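Local coordinates for protein complement component 1, q subcomponent, A chain (Danio rerio, PDB 5HBA) that probably recognises targets as the globular head of a C1q A chain, the step that starts the classical complement pathway in innate immunity, at residues Phe6-Glu12 / Arg121-Asn127. Residue numbers count along the deposited sequence, not the author numbering.
Sequences FSVLRNE and RLYAVFN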
# COMPACT_ATOMS: atom_id res chain seq x y z
N PHE A 6 1.23 4.20 -13.71
CA PHE A 6 2.68 4.24 -13.68
C PHE A 6 3.29 3.52 -12.49
O PHE A 6 2.65 3.34 -11.44
CB PHE A 6 3.19 5.69 -13.70
CG PHE A 6 2.99 6.41 -12.39
CD1 PHE A 6 3.95 6.33 -11.38
CD2 PHE A 6 1.85 7.17 -12.16
CE1 PHE A 6 3.77 6.97 -10.16
CE2 PHE A 6 1.66 7.83 -10.95
CZ PHE A 6 2.62 7.73 -9.94
N SER A 7 4.55 3.13 -12.66
CA SER A 7 5.34 2.55 -11.59
C SER A 7 6.78 2.97 -11.84
O SER A 7 7.39 2.60 -12.87
CB SER A 7 5.21 1.02 -11.61
OG SER A 7 5.97 0.45 -10.56
N VAL A 8 7.33 3.75 -10.92
CA VAL A 8 8.70 4.26 -11.06
C VAL A 8 9.57 3.87 -9.87
O VAL A 8 9.09 3.81 -8.73
CB VAL A 8 8.71 5.80 -11.26
CG1 VAL A 8 8.13 6.16 -12.62
CG2 VAL A 8 7.92 6.50 -10.14
N LEU A 9 10.84 3.59 -10.15
CA LEU A 9 11.76 3.07 -9.14
C LEU A 9 12.97 3.98 -8.94
O LEU A 9 13.54 4.51 -9.90
CB LEU A 9 12.23 1.66 -9.55
CG LEU A 9 13.44 1.01 -8.86
CD1 LEU A 9 13.18 0.67 -7.40
CD2 LEU A 9 13.86 -0.23 -9.63
N ARG A 10 13.36 4.16 -7.68
CA ARG A 10 14.59 4.87 -7.38
C ARG A 10 15.52 3.89 -6.69
O ARG A 10 15.19 3.40 -5.61
CB ARG A 10 14.35 6.06 -6.43
CG ARG A 10 15.64 6.81 -6.11
CD ARG A 10 15.47 7.86 -5.02
NE ARG A 10 16.76 8.46 -4.70
CZ ARG A 10 17.23 9.58 -5.25
NH1 ARG A 10 16.49 10.24 -6.13
NH2 ARG A 10 18.43 10.04 -4.90
N ASN A 11 16.65 3.59 -7.34
CA ASN A 11 17.67 2.72 -6.77
C ASN A 11 19.04 3.21 -7.23
O ASN A 11 19.51 2.84 -8.30
CB ASN A 11 17.47 1.26 -7.21
CG ASN A 11 18.40 0.29 -6.46
OD1 ASN A 11 18.82 0.56 -5.34
ND2 ASN A 11 18.70 -0.84 -7.09
N GLU A 12 19.66 4.07 -6.42
CA GLU A 12 20.88 4.76 -6.82
C GLU A 12 21.72 5.19 -5.61
O GLU A 12 21.24 5.17 -4.46
CB GLU A 12 20.54 5.98 -7.69
CG GLU A 12 19.43 6.86 -7.12
CD GLU A 12 19.03 8.00 -8.05
OE1 GLU A 12 19.81 8.98 -8.17
OE2 GLU A 12 17.94 7.95 -8.65
N ARG A 121 20.65 8.30 1.09
CA ARG A 121 20.19 7.45 0.01
C ARG A 121 18.76 7.02 0.29
O ARG A 121 18.34 6.90 1.46
CB ARG A 121 21.06 6.19 -0.12
CG ARG A 121 22.50 6.44 -0.50
CD ARG A 121 23.20 5.11 -0.82
NE ARG A 121 22.45 4.35 -1.82
CZ ARG A 121 22.81 3.17 -2.32
NH1 ARG A 121 23.93 2.58 -1.93
NH2 ARG A 121 22.04 2.58 -3.23
N LEU A 122 18.00 6.79 -0.78
CA LEU A 122 16.60 6.41 -0.62
C LEU A 122 16.17 5.44 -1.70
O LEU A 122 16.25 5.74 -2.89
CB LEU A 122 15.71 7.65 -0.65
CG LEU A 122 14.19 7.45 -0.63
CD1 LEU A 122 13.70 7.08 0.77
CD2 LEU A 122 13.49 8.72 -1.13
N TYR A 123 15.70 4.27 -1.27
CA TYR A 123 15.11 3.31 -2.19
C TYR A 123 13.63 3.61 -2.23
O TYR A 123 13.01 3.78 -1.18
CB TYR A 123 15.34 1.90 -1.66
CG TYR A 123 14.72 0.80 -2.48
CD1 TYR A 123 15.37 0.28 -3.60
CD2 TYR A 123 13.50 0.23 -2.11
CE1 TYR A 123 14.82 -0.76 -4.34
CE2 TYR A 123 12.94 -0.80 -2.85
CZ TYR A 123 13.60 -1.28 -3.95
OH TYR A 123 13.04 -2.31 -4.68
N ALA A 124 13.06 3.74 -3.43
CA ALA A 124 11.64 4.08 -3.50
C ALA A 124 10.94 3.52 -4.73
O ALA A 124 11.48 3.57 -5.83
CB ALA A 124 11.46 5.62 -3.43
N VAL A 125 9.74 2.97 -4.51
CA VAL A 125 8.84 2.57 -5.59
C VAL A 125 7.59 3.43 -5.46
O VAL A 125 6.96 3.47 -4.40
CB VAL A 125 8.48 1.06 -5.51
CG1 VAL A 125 7.50 0.69 -6.63
CG2 VAL A 125 9.74 0.19 -5.63
N PHE A 126 7.24 4.16 -6.52
CA PHE A 126 6.10 5.08 -6.49
C PHE A 126 5.15 4.61 -7.58
O PHE A 126 5.55 4.49 -8.75
CB PHE A 126 6.59 6.50 -6.78
CG PHE A 126 5.55 7.58 -6.58
CD1 PHE A 126 4.42 7.37 -5.79
CD2 PHE A 126 5.71 8.83 -7.19
CE1 PHE A 126 3.48 8.38 -5.60
CE2 PHE A 126 4.77 9.84 -7.00
CZ PHE A 126 3.65 9.61 -6.21
N ASN A 127 3.91 4.33 -7.20
CA ASN A 127 2.91 3.77 -8.12
C ASN A 127 1.64 4.60 -8.16
O ASN A 127 1.26 5.25 -7.17
CB ASN A 127 2.55 2.35 -7.69
CG ASN A 127 3.76 1.45 -7.61
OD1 ASN A 127 4.59 1.40 -8.52
ND2 ASN A 127 3.88 0.72 -6.50
O HOH W 1 19.16 7.06 -3.38
O HOH W 2 18.43 4.32 -3.81
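Strand 6-10 runs antiparallel (171°) to strand 123-127, their axes 4.7 Å apart. F6 points its ring edge at the face of F126, an edge-to-face pair with centroids 5.3 Å apart and planes at 78°; F6 also meets the rings of F35 and F42 and touches F52. On the opposite face, S7 OG donates to N127 OD1 (2.6 Å), while N127 ND2 reaches G93 of a neighbouring subunit. V8 and F126 form a hydrogen-bonded pair, N to O 2.9 Å in both directions, and V8 CG2 rests on F126 CB (3.6 Å). L9 sets CD1 against Y123 CE1 (3.8 Å) and V125 CG2 (3.9 Å); L76 of the neighbouring subunit packs on L9 and Y123. R10 N hydrogen-bonds to A124 O (2.7 Å) and A124 N to R10 O (3.1 Å), whereas the R10 guanidinium turns inward to T23 O and S14 O. Beyond R10 the two segments diverge: water 1 links R10 NE to L122 N, and E12 O accepts weak hydrogen bonds from R121 NE and NH2 (both 3.0 Å). Pairing the N- and C-terminal strands, one face in the domain's partly aromatic interior, the other against a neighbouring subunit, is characteristic of the trimeric C1q/TNF jelly roll.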